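Local coordinates for phosphoribosylaminoimidazole carboxylase, ATPase subunit (Thermus thermophilus, PDB 3AW8), which probably catalyses the ATP-dependent carboxylation of 5-aminoimidazole ribonucleotide with bicarbonate to N5-carboxyaminoimidazole ribonucleotide, a step of purine biosynthesis, at residues F247-V250 with G251-L254; L323-G327 with K328-P332; K162-G166 with R167-L171. All blocks are in the same frame, centred on the assembly; numbering follows the deposited sequence.

Along the chain, contact 3 comes first, contact 1 next and contact 2 last. Contacts 1 and 3 belong to the ATP-grasp region, with centres about 28 Å apart. Contact 3 leads into strand 169-173 of a four-stranded antiparallel sheet. Contact 1 is the turn joining strands 241-250 and 253-260 of the eight-stranded antiparallel sheet. Contact 2 follows strand 321-325 at the other end of that sheet as counted within this chain, in the C-terminal family region. The centres of contacts 1 and 2 lie about 33 Å apart, on opposite sides of the chain's centre. One sheet therefore runs from the nucleotide pocket at contact 1 to the subunit interface beside contact 2.

Contact 1: F247-V250 with G251-L254; sequences FFQV and GEEL. With AMP (adenosine monophosphate), chain C.
The side chain of Gln249 reaches past its own strand end and bonds to the backbone of the turn. Gln249 NE2 donates to Gly251 O at 3.3 Å, with a fairly straight N-H...O angle of 160°. The acceptor lies near the plane of the amide. CG is anti to the backbone N (chi1 -166°) and the chain runs on extended, which carries the amide out to the turn. OE1 of the same amide accepts from Arg179 NE, so both ends of the group are held and its rotation is fixed. Val250 and Glu253 form an antiparallel hydrogen-bonded pair. Val250 N donates to Glu253 O at 3.0 Å, and Glu253 N returns a bond to Val250 O at 2.9 Å. Gly251 and Glu252 make the two-residue turn between them. The positive phi of Gly251 suits glycine, and its N is bound by Asp178 OD1. Further back, Phe247 CD2 meets Leu254 CB at 3.9 Å. Helix 220-237 packs on Leu254 and Gln249. Phe248 points its ring end away from the turn, and Phe248 CZ comes within 3.5 Å of C5 of the AMP adenine. Phe177 meets the Phe248 ring as well. The whole is a beta hairpin with a two-residue loop, Gly251-Glu252, closed by the hydrogen-bonded pair Val250-Glu253, at the edge of the ATP-grasp nucleotide pocket.

Contact 2: L323-G327 with K328-P332; sequences LHWYG and KAVRP
Trp325 and Val330 meet through carbon: Val330 CG2 lies at the edge of the indole, near its plane, 3.7 Å from Trp325 CZ2. The two side chains cross at about a right angle. A water sits in the indole plane too, and accepts from Trp325 NE1 at 2.8 Å. It donates in turn to Lys328 O at 2.7 Å, bridging the side chain to the loop backbone. The lysine chain passes beside Tyr326, with Lys328 CD 3.8 Å from Tyr326 CB. A bend at chi3 (69°) turns its outer part, and NZ binds Gln9 OE1 and Lys335 O. At the backbone angles of Gly327 a CB would be jammed against the carbonyl O of Tyr326, which calls for glycine, and the chain turns there. In the next shell, Phe312 meets the Trp325 ring edge to face; Leu21 of the second subunit packs on Trp325, whose backbone also hydrogen-bonds to that subunit. Tyr326 OH is bonded to His338 ND1. No direct hydrogen bond joins the two segments. Between 323-327 and 328-332 the link is thus apolar contact and one bridging water, while the lysine ammonium finds its oxygen partners beyond the loop.

Contact 3: K162-G166 with R167-L171; sequences KALGG and RGLIL
Leu164 is the first residue of 162-166 to touch the strand side, and it does so with one methyl. With chi1 at -175°, Leu164 swings its branch away from its own N and across to Leu169. There Leu164 CD2 is in close contact with both methyls of its partner. The short 3.3 Å between Leu164 CD2 and Leu169 CD2 should not be pressed at this resolution. The two side chains cross obliquely. Gly165 follows, with a positive phi. A CB at these backbone angles would be jammed against the carbonyl oxygen of Leu164, so glycine is called for. Gly166 also has a positive phi, and the same limit applies to it. Gly166 N lies 3.8 Å from Leu169 CD1, so the leucine is met by the turn as well as by Leu164. The chain then passes through Arg167 and Gly168, where Asp118 OD1 takes a hydrogen bond from Gly168 N and a long, weak ion pair from Arg167 NH1. Leu169 opens strand 169-173, which runs between strands 114-117 and 134-138. Its side chain also packs on Val117 and Thr138 of those strands. With an alanine in place of Leu169, the Leu164 methyl is likely to lose its partner and a gap would probably open between loop and sheet. No hydrogen bond spans 162-166 and 167-171. Between the two segments the contact is therefore apolar, and the glycines let the backbone turn; the polar ties run to neighbouring strands and Asp118.

Contact 1: F247-V250 with G251-L254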
ATOM      1  N   PHE A 247     -27.136  -4.930   0.418  1.00 52.87           N
ATOM      2  CA  PHE A 247     -28.537  -4.922   0.006  1.00 53.82           C
ATOM      3  C   PHE A 247     -28.804  -5.946  -1.092  1.00 54.61           C
ATOM      4  O   PHE A 247     -27.880  -6.511  -1.680  1.00 53.22           O
ATOM      5  CB  PHE A 247     -28.958  -3.548  -0.535  1.00 52.12           C
ATOM      6  CG  PHE A 247     -28.790  -2.424   0.437  1.00 52.80           C
ATOM      7  CD1 PHE A 247     -27.568  -1.777   0.565  1.00 54.12           C
ATOM      8  CD2 PHE A 247     -29.861  -1.994   1.211  1.00 53.23           C
ATOM      9  CE1 PHE A 247     -27.413  -0.711   1.450  1.00 55.36           C
ATOM     10  CE2 PHE A 247     -29.720  -0.931   2.100  1.00 53.33           C
ATOM     11  CZ  PHE A 247     -28.497  -0.287   2.220  1.00 55.98           C
ATOM     12  N   PHE A 248     -30.086  -6.189  -1.340  1.00 56.46           N
ATOM     13  CA  PHE A 248     -30.523  -7.074  -2.408  1.00 58.22           C
ATOM     14  C   PHE A 248     -31.087  -6.088  -3.416  1.00 60.69           C
ATOM     15  O   PHE A 248     -31.821  -5.176  -3.029  1.00 61.06           O
ATOM     16  CB  PHE A 248     -31.654  -7.991  -1.949  1.00 56.85           C
ATOM     17  CG  PHE A 248     -31.207  -9.126  -1.097  1.00 55.54           C
ATOM     18  CD1 PHE A 248     -30.237 -10.008  -1.549  1.00 55.81           C
ATOM     19  CD2 PHE A 248     -31.773  -9.335   0.153  1.00 55.60           C
ATOM     20  CE1 PHE A 248     -29.834 -11.089  -0.763  1.00 55.43           C
ATOM     21  CE2 PHE A 248     -31.377 -10.413   0.946  1.00 54.91           C
ATOM     22  CZ  PHE A 248     -30.406 -11.290   0.485  1.00 53.76           C
ATOM     23  N   GLN A 249     -30.739  -6.234  -4.691  1.00 64.27           N
ATOM     24  CA  GLN A 249     -31.278  -5.323  -5.696  1.00 67.65           C
ATOM     25  C   GLN A 249     -32.360  -6.025  -6.504  1.00 68.79           C
ATOM     26  O   GLN A 249     -32.086  -6.976  -7.240  1.00 69.48           O
ATOM     27  CB  GLN A 249     -30.192  -4.815  -6.651  1.00 68.43           C
ATOM     28  CG  GLN A 249     -30.663  -3.616  -7.478  1.00 71.59           C
ATOM     29  CD  GLN A 249     -29.728  -3.249  -8.625  1.00 74.40           C
ATOM     30  OE1 GLN A 249     -28.514  -3.144  -8.450  1.00 75.53           O
ATOM     31  NE2 GLN A 249     -30.301  -3.035  -9.805  1.00 75.62           N
ATOM     32  N   VAL A 250     -33.595  -5.565  -6.339  1.00 70.20           N
ATOM     33  CA  VAL A 250     -34.727  -6.118  -7.072  1.00 71.63           C
ATOM     34  C   VAL A 250     -35.269  -4.946  -7.885  1.00 71.47           C
ATOM     35  O   VAL A 250     -35.851  -4.006  -7.331  1.00 69.81           O
ATOM     36  CB  VAL A 250     -35.831  -6.651  -6.121  1.00 72.55           C
ATOM     37  CG1 VAL A 250     -36.830  -7.491  -6.904  1.00 73.07           C
ATOM     38  CG2 VAL A 250     -35.213  -7.476  -5.010  1.00 72.58           C
ATOM     39  N   GLY A 251     -35.044  -4.995  -9.193  1.00 71.82           N
ATOM     40  CA  GLY A 251     -35.483  -3.919 -10.059  1.00 73.41           C
ATOM     41  C   GLY A 251     -34.668  -2.671  -9.782  1.00 74.95           C
ATOM     42  O   GLY A 251     -33.507  -2.571 -10.181  1.00 74.83           O
ATOM     43  N   GLU A 252     -35.286  -1.715  -9.100  1.00 76.35           N
ATOM     44  CA  GLU A 252     -34.629  -0.466  -8.743  1.00 78.60           C
ATOM     45  C   GLU A 252     -34.819  -0.254  -7.255  1.00 79.37           C
ATOM     46  O   GLU A 252     -34.744   0.869  -6.747  1.00 79.34           O
ATOM     47  CB  GLU A 252     -35.225   0.706  -9.521  1.00 80.92           C
ATOM     48  CG  GLU A 252     -34.733   0.793 -10.955  1.00 84.89           C
ATOM     49  CD  GLU A 252     -33.214   0.884 -11.045  1.00 87.43           C
ATOM     50  OE1 GLU A 252     -32.633   1.854 -10.504  1.00 87.79           O
ATOM     51  OE2 GLU A 252     -32.600  -0.020 -11.656  1.00 89.52           O
ATOM     52  N   GLU A 253     -35.070  -1.356  -6.560  1.00 80.07           N
ATOM     53  CA  GLU A 253     -35.261  -1.320  -5.122  1.00 80.37           C
ATOM     54  C   GLU A 253     -34.102  -1.972  -4.385  1.00 78.50           C
ATOM     55  O   GLU A 253     -33.481  -2.918  -4.880  1.00 77.45           O
ATOM     56  CB  GLU A 253     -36.577  -2.005  -4.748  1.00 82.92           C
ATOM     57  CG  GLU A 253     -37.787  -1.141  -5.028  1.00 87.16           C
ATOM     58  CD  GLU A 253     -37.653   0.237  -4.397  1.00 90.54           C
ATOM     59  OE1 GLU A 253     -37.497   0.308  -3.154  1.00 92.14           O
ATOM     60  OE2 GLU A 253     -37.699   1.243  -5.142  1.00 91.27           O
ATOM     61  N   LEU A 254     -33.811  -1.440  -3.203  1.00 76.39           N
ATOM     62  CA  LEU A 254     -32.741  -1.950  -2.363  1.00 73.29           C
ATOM     63  C   LEU A 254     -33.342  -2.432  -1.047  1.00 71.93           C
ATOM     64  O   LEU A 254     -34.021  -1.671  -0.355  1.00 71.52           O
ATOM     65  CB  LEU A 254     -31.714  -0.846  -2.073  1.00 72.73           C
ATOM     66  CG  LEU A 254     -30.879  -0.241  -3.205  1.00 71.03           C
ATOM     67  CD1 LEU A 254     -30.007   0.869  -2.642  1.00 70.13           C
ATOM     68  CD2 LEU A 254     -30.018  -1.314  -3.853  1.00 71.13           C
TER
HETATM   69  P   AMP C 370     -25.625 -14.693   5.161  1.00132.20           P
HETATM   70  O1P AMP C 370     -24.395 -13.860   5.110  1.00131.72           O
HETATM   71  O2P AMP C 370     -26.927 -13.738   5.087  1.00131.72           O
HETATM   72  O3P AMP C 370     -25.647 -15.533   6.535  1.00131.30           O
HETATM   73  O5' AMP C 370     -25.638 -15.735   3.912  1.00130.07           O
HETATM   74  C5' AMP C 370     -25.661 -14.982   2.685  1.00126.64           C
HETATM   75  C4' AMP C 370     -25.959 -15.926   1.503  1.00123.96           C
HETATM   76  O4' AMP C 370     -27.305 -16.497   1.600  1.00121.96           O
HETATM   77  C3' AMP C 370     -25.875 -15.189   0.154  1.00122.57           C
HETATM   78  O3' AMP C 370     -25.210 -16.005  -0.820  1.00122.87           O
HETATM   79  C2' AMP C 370     -27.332 -14.891  -0.225  1.00120.93           C
HETATM   80  O2' AMP C 370     -27.531 -14.997  -1.642  1.00120.03           O
HETATM   81  C1' AMP C 370     -28.171 -15.919   0.565  1.00119.12           C
HETATM   82  N9  AMP C 370     -29.354 -15.268   1.182  1.00115.57           N
HETATM   83  C8  AMP C 370     -29.421 -14.701   2.430  1.00114.82           C
HETATM   84  N7  AMP C 370     -30.611 -14.222   2.651  1.00113.54           N
HETATM   85  C5  AMP C 370     -31.389 -14.444   1.573  1.00112.76           C
HETATM   86  C6  AMP C 370     -32.740 -14.159   1.233  1.00112.06           C
HETATM   87  N6  AMP C 370     -33.568 -13.502   2.128  1.00111.44           N
HETATM   88  N1  AMP C 370     -33.200 -14.540   0.019  1.00111.57           N
HETATM   89  C2  AMP C 370     -32.415 -15.177  -0.861  1.00111.66           C
HETATM   90  N3  AMP C 370     -31.141 -15.464  -0.579  1.00112.13           N
HETATM   91  C4  AMP C 370     -30.593 -15.121   0.608  1.00113.44           C

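Contact 2: L323-G327 with K328-P332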
ATOM      1  N   LEU A 323      -1.975  -8.862  -6.538  1.00 31.85           N
ATOM      2  CA  LEU A 323      -2.091  -9.991  -5.635  1.00 31.81           C
ATOM      3  C   LEU A 323      -1.990  -9.576  -4.158  1.00 33.47           C
ATOM      4  O   LEU A 323      -1.243  -8.655  -3.799  1.00 32.40           O
ATOM      5  CB  LEU A 323      -1.001 -11.015  -5.959  1.00 28.77           C
ATOM      6  CG  LEU A 323      -1.029 -12.265  -5.083  1.00 33.04           C
ATOM      7  CD1 LEU A 323      -2.353 -12.975  -5.298  1.00 31.44           C
ATOM      8  CD2 LEU A 323       0.153 -13.183  -5.407  1.00 31.19           C
ATOM      9  N   HIS A 324      -2.750 -10.262  -3.309  1.00 32.45           N
ATOM     10  CA  HIS A 324      -2.733  -9.999  -1.872  1.00 33.29           C
ATOM     11  C   HIS A 324      -2.825 -11.337  -1.163  1.00 33.40           C
ATOM     12  O   HIS A 324      -3.891 -11.946  -1.121  1.00 35.40           O
ATOM     13  CB  HIS A 324      -3.911  -9.111  -1.466  1.00 32.19           C
ATOM     14  CG  HIS A 324      -3.722  -7.666  -1.808  1.00 36.03           C
ATOM     15  ND1 HIS A 324      -3.151  -6.761  -0.936  1.00 36.68           N
ATOM     16  CD2 HIS A 324      -3.985  -6.977  -2.945  1.00 35.92           C
ATOM     17  CE1 HIS A 324      -3.070  -5.579  -1.522  1.00 37.87           C
ATOM     18  NE2 HIS A 324      -3.568  -5.684  -2.743  1.00 38.34           N
ATOM     19  N   TRP A 325      -1.700 -11.808  -0.636  1.00 31.69           N
ATOM     20  CA  TRP A 325      -1.673 -13.072   0.078  1.00 32.25           C
ATOM     21  C   TRP A 325      -1.688 -12.708   1.560  1.00 33.77           C
ATOM     22  O   TRP A 325      -0.843 -11.946   2.021  1.00 36.88           O
ATOM     23  CB  TRP A 325      -0.407 -13.859  -0.281  1.00 32.98           C
ATOM     24  CG  TRP A 325      -0.452 -15.260   0.225  1.00 34.37           C
ATOM     25  CD1 TRP A 325       0.340 -15.820   1.193  1.00 33.70           C
ATOM     26  CD2 TRP A 325      -1.410 -16.261  -0.138  1.00 33.90           C
ATOM     27  NE1 TRP A 325      -0.074 -17.104   1.457  1.00 33.67           N
ATOM     28  CE2 TRP A 325      -1.147 -17.399   0.655  1.00 32.66           C
ATOM     29  CE3 TRP A 325      -2.474 -16.302  -1.053  1.00 35.45           C
ATOM     30  CZ2 TRP A 325      -1.909 -18.563   0.562  1.00 32.22           C
ATOM     31  CZ3 TRP A 325      -3.235 -17.461  -1.143  1.00 34.53           C
ATOM     32  CH2 TRP A 325      -2.948 -18.576  -0.336  1.00 34.11           C
ATOM     33  N   TYR A 326      -2.638 -13.244   2.315  1.00 33.31           N
ATOM     34  CA  TYR A 326      -2.735 -12.883   3.725  1.00 34.88           C
ATOM     35  C   TYR A 326      -1.725 -13.492   4.684  1.00 35.88           C
ATOM     36  O   TYR A 326      -1.632 -13.056   5.831  1.00 37.10           O
ATOM     37  CB  TYR A 326      -4.152 -13.156   4.237  1.00 31.81           C
ATOM     38  CG  TYR A 326      -5.224 -12.504   3.395  1.00 30.30           C
ATOM     39  CD1 TYR A 326      -4.978 -11.303   2.720  1.00 29.41           C
ATOM     40  CD2 TYR A 326      -6.490 -13.076   3.281  1.00 27.29           C
ATOM     41  CE1 TYR A 326      -5.962 -10.696   1.957  1.00 26.09           C
ATOM     42  CE2 TYR A 326      -7.478 -12.476   2.524  1.00 25.22           C
ATOM     43  CZ  TYR A 326      -7.208 -11.285   1.865  1.00 27.04           C
ATOM     44  OH  TYR A 326      -8.197 -10.673   1.131  1.00 27.87           O
ATOM     45  N   GLY A 327      -0.970 -14.488   4.226  1.00 36.05           N
ATOM     46  CA  GLY A 327       0.009 -15.118   5.094  1.00 35.69           C
ATOM     47  C   GLY A 327      -0.584 -16.193   5.988  1.00 36.94           C
ATOM     48  O   GLY A 327       0.089 -16.717   6.866  1.00 36.61           O
ATOM     49  N   LYS A 328      -1.851 -16.523   5.767  1.00 39.03           N
ATOM     50  CA  LYS A 328      -2.534 -17.550   6.550  1.00 40.45           C
ATOM     51  C   LYS A 328      -2.267 -18.910   5.915  1.00 43.24           C
ATOM     52  O   LYS A 328      -1.997 -18.996   4.719  1.00 46.36           O
ATOM     53  CB  LYS A 328      -4.041 -17.265   6.576  1.00 37.13           C
ATOM     54  CG  LYS A 328      -4.381 -15.873   7.129  1.00 38.46           C
ATOM     55  CD  LYS A 328      -5.811 -15.407   6.820  1.00 35.93           C
ATOM     56  CE  LYS A 328      -6.872 -16.208   7.559  1.00 34.58           C
ATOM     57  NZ  LYS A 328      -8.257 -15.762   7.219  1.00 34.68           N
ATOM     58  N   ALA A 329      -2.320 -19.970   6.717  1.00 45.26           N
ATOM     59  CA  ALA A 329      -2.099 -21.322   6.210  1.00 43.89           C
ATOM     60  C   ALA A 329      -3.333 -21.728   5.431  1.00 44.66           C
ATOM     61  O   ALA A 329      -4.455 -21.528   5.894  1.00 44.83           O
ATOM     62  CB  ALA A 329      -1.876 -22.283   7.353  1.00 42.32           C
ATOM     63  N   VAL A 330      -3.128 -22.298   4.249  1.00 45.43           N
ATOM     64  CA  VAL A 330      -4.244 -22.716   3.411  1.00 44.93           C
ATOM     65  C   VAL A 330      -5.011 -23.885   4.020  1.00 44.75           C
ATOM     66  O   VAL A 330      -4.419 -24.832   4.533  1.00 43.63           O
ATOM     67  CB  VAL A 330      -3.761 -23.126   2.003  1.00 45.74           C
ATOM     68  CG1 VAL A 330      -4.944 -23.576   1.161  1.00 44.57           C
ATOM     69  CG2 VAL A 330      -3.046 -21.958   1.335  1.00 45.40           C
ATOM     70  N   ARG A 331      -6.335 -23.794   3.964  1.00 45.25           N
ATOM     71  CA  ARG A 331      -7.227 -24.824   4.473  1.00 46.61           C
ATOM     72  C   ARG A 331      -8.563 -24.636   3.777  1.00 46.50           C
ATOM     73  O   ARG A 331      -8.893 -23.537   3.341  1.00 45.61           O
ATOM     74  CB  ARG A 331      -7.403 -24.704   5.994  1.00 51.07           C
ATOM     75  CG  ARG A 331      -6.100 -24.857   6.765  1.00 57.11           C
ATOM     76  CD  ARG A 331      -6.303 -25.066   8.255  1.00 62.27           C
ATOM     77  NE  ARG A 331      -5.030 -25.135   8.979  1.00 67.51           N
ATOM     78  CZ  ARG A 331      -4.028 -25.961   8.671  1.00 69.22           C
ATOM     79  NH1 ARG A 331      -4.141 -26.798   7.649  1.00 70.86           N
ATOM     80  NH2 ARG A 331      -2.904 -25.948   9.382  1.00 68.27           N
ATOM     81  N   PRO A 332      -9.355 -25.712   3.664  1.00 48.38           N
ATOM     82  CA  PRO A 332     -10.672 -25.699   3.016  1.00 47.51           C
ATOM     83  C   PRO A 332     -11.577 -24.541   3.419  1.00 47.31           C
ATOM     84  O   PRO A 332     -11.764 -24.271   4.605  1.00 47.11           O
ATOM     85  CB  PRO A 332     -11.261 -27.045   3.418  1.00 46.88           C
ATOM     86  CG  PRO A 332     -10.054 -27.916   3.507  1.00 47.49           C
ATOM     87  CD  PRO A 332      -9.068 -27.043   4.231  1.00 48.05           C
TER
HETATM   88  O   HOH W   1       0.446 -18.780   3.597  1.00 41.97           O

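Contact 3: K162-G166 with R167-L171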
ATOM      1  N   LYS A 162     -36.792 -27.469  13.952  1.00114.66           N
ATOM      2  CA  LYS A 162     -36.382 -28.685  14.644  1.00113.80           C
ATOM      3  C   LYS A 162     -34.915 -28.934  14.303  1.00112.97           C
ATOM      4  O   LYS A 162     -34.453 -28.558  13.226  1.00112.84           O
ATOM      5  CB  LYS A 162     -37.230 -29.868  14.169  1.00114.37           C
ATOM      6  CG  LYS A 162     -36.961 -31.187  14.884  1.00114.33           C
ATOM      7  CD  LYS A 162     -37.595 -31.214  16.266  1.00114.48           C
ATOM      8  CE  LYS A 162     -37.541 -32.613  16.867  1.00114.99           C
ATOM      9  NZ  LYS A 162     -38.255 -32.705  18.174  1.00114.71           N
ATOM     10  N   ALA A 163     -34.190 -29.563  15.220  1.00112.08           N
ATOM     11  CA  ALA A 163     -32.775 -29.864  15.012  1.00111.01           C
ATOM     12  C   ALA A 163     -32.016 -28.682  14.402  1.00109.70           C
ATOM     13  O   ALA A 163     -31.109 -28.860  13.589  1.00109.12           O
ATOM     14  CB  ALA A 163     -32.628 -31.102  14.125  1.00111.63           C
ATOM     15  N   LEU A 164     -32.403 -27.476  14.805  1.00108.35           N
ATOM     16  CA  LEU A 164     -31.773 -26.245  14.337  1.00106.45           C
ATOM     17  C   LEU A 164     -31.744 -25.301  15.536  1.00104.80           C
ATOM     18  O   LEU A 164     -30.998 -24.320  15.564  1.00104.21           O
ATOM     19  CB  LEU A 164     -32.592 -25.634  13.189  1.00106.88           C
ATOM     20  CG  LEU A 164     -32.067 -24.398  12.445  1.00106.49           C
ATOM     21  CD1 LEU A 164     -32.857 -24.196  11.162  1.00106.19           C
ATOM     22  CD2 LEU A 164     -32.179 -23.171  13.325  1.00106.74           C
ATOM     23  N   GLY A 165     -32.560 -25.631  16.532  1.00102.74           N
ATOM     24  CA  GLY A 165     -32.646 -24.829  17.738  1.00100.72           C
ATOM     25  C   GLY A 165     -34.061 -24.822  18.288  1.00 99.34           C
ATOM     26  O   GLY A 165     -34.304 -25.253  19.414  1.00 99.50           O
ATOM     27  N   GLY A 166     -34.999 -24.335  17.486  1.00 98.00           N
ATOM     28  CA  GLY A 166     -36.383 -24.280  17.915  1.00 95.81           C
ATOM     29  C   GLY A 166     -36.699 -22.961  18.588  1.00 94.45           C
ATOM     30  O   GLY A 166     -37.835 -22.712  18.983  1.00 94.27           O
ATOM     31  N   ARG A 167     -35.688 -22.108  18.707  1.00 93.23           N
ATOM     32  CA  ARG A 167     -35.854 -20.808  19.346  1.00 92.01           C
ATOM     33  C   ARG A 167     -34.717 -19.860  18.958  1.00 89.76           C
ATOM     34  O   ARG A 167     -33.652 -20.300  18.514  1.00 89.18           O
ATOM     35  CB  ARG A 167     -35.905 -20.992  20.870  1.00 93.79           C
ATOM     36  CG  ARG A 167     -35.751 -19.715  21.684  1.00 96.57           C
ATOM     37  CD  ARG A 167     -35.904 -19.982  23.176  1.00 98.21           C
ATOM     38  NE  ARG A 167     -37.301 -20.172  23.562  1.00101.01           N
ATOM     39  CZ  ARG A 167     -38.218 -19.204  23.573  1.00102.01           C
ATOM     40  NH1 ARG A 167     -37.887 -17.966  23.223  1.00102.03           N
ATOM     41  NH2 ARG A 167     -39.468 -19.471  23.937  1.00101.64           N
ATOM     42  N   GLY A 168     -34.952 -18.562  19.119  1.00 87.09           N
ATOM     43  CA  GLY A 168     -33.941 -17.577  18.786  1.00 84.37           C
ATOM     44  C   GLY A 168     -33.618 -17.590  17.309  1.00 82.75           C
ATOM     45  O   GLY A 168     -32.471 -17.394  16.907  1.00 82.45           O
ATOM     46  N   LEU A 169     -34.643 -17.823  16.495  1.00 81.28           N
ATOM     47  CA  LEU A 169     -34.476 -17.872  15.052  1.00 78.21           C
ATOM     48  C   LEU A 169     -35.305 -16.783  14.385  1.00 77.04           C
ATOM     49  O   LEU A 169     -36.180 -16.179  15.008  1.00 76.23           O
ATOM     50  CB  LEU A 169     -34.900 -19.245  14.535  1.00 78.30           C
ATOM     51  CG  LEU A 169     -34.303 -20.451  15.270  1.00 78.82           C
ATOM     52  CD1 LEU A 169     -34.888 -21.731  14.698  1.00 79.13           C
ATOM     53  CD2 LEU A 169     -32.788 -20.449  15.144  1.00 78.00           C
ATOM     54  N   ILE A 170     -35.023 -16.531  13.115  1.00 76.33           N
ATOM     55  CA  ILE A 170     -35.746 -15.510  12.372  1.00 75.78           C
ATOM     56  C   ILE A 170     -36.227 -16.060  11.031  1.00 76.47           C
ATOM     57  O   ILE A 170     -35.526 -16.836  10.377  1.00 76.31           O
ATOM     58  CB  ILE A 170     -34.857 -14.268  12.138  1.00 73.44           C
ATOM     59  CG1 ILE A 170     -35.639 -13.201  11.375  1.00 72.27           C
ATOM     60  CG2 ILE A 170     -33.597 -14.664  11.392  1.00 71.52           C
ATOM     61  CD1 ILE A 170     -34.894 -11.899  11.226  1.00 71.35           C
ATOM     62  N   LEU A 171     -37.430 -15.661  10.634  1.00 77.21           N
ATOM     63  CA  LEU A 171     -38.009 -16.118   9.377  1.00 78.07           C
ATOM     64  C   LEU A 171     -37.957 -14.969   8.378  1.00 78.40           C
ATOM     65  O   LEU A 171     -38.525 -13.900   8.612  1.00 77.41           O
ATOM     66  CB  LEU A 171     -39.461 -16.574   9.606  1.00 78.83           C
ATOM     67  CG  LEU A 171     -40.191 -17.491   8.609  1.00 78.74           C
ATOM     68  CD1 LEU A 171     -40.468 -16.756   7.307  1.00 79.20           C
ATOM     69  CD2 LEU A 171     -39.360 -18.742   8.359  1.00 77.96           C
TER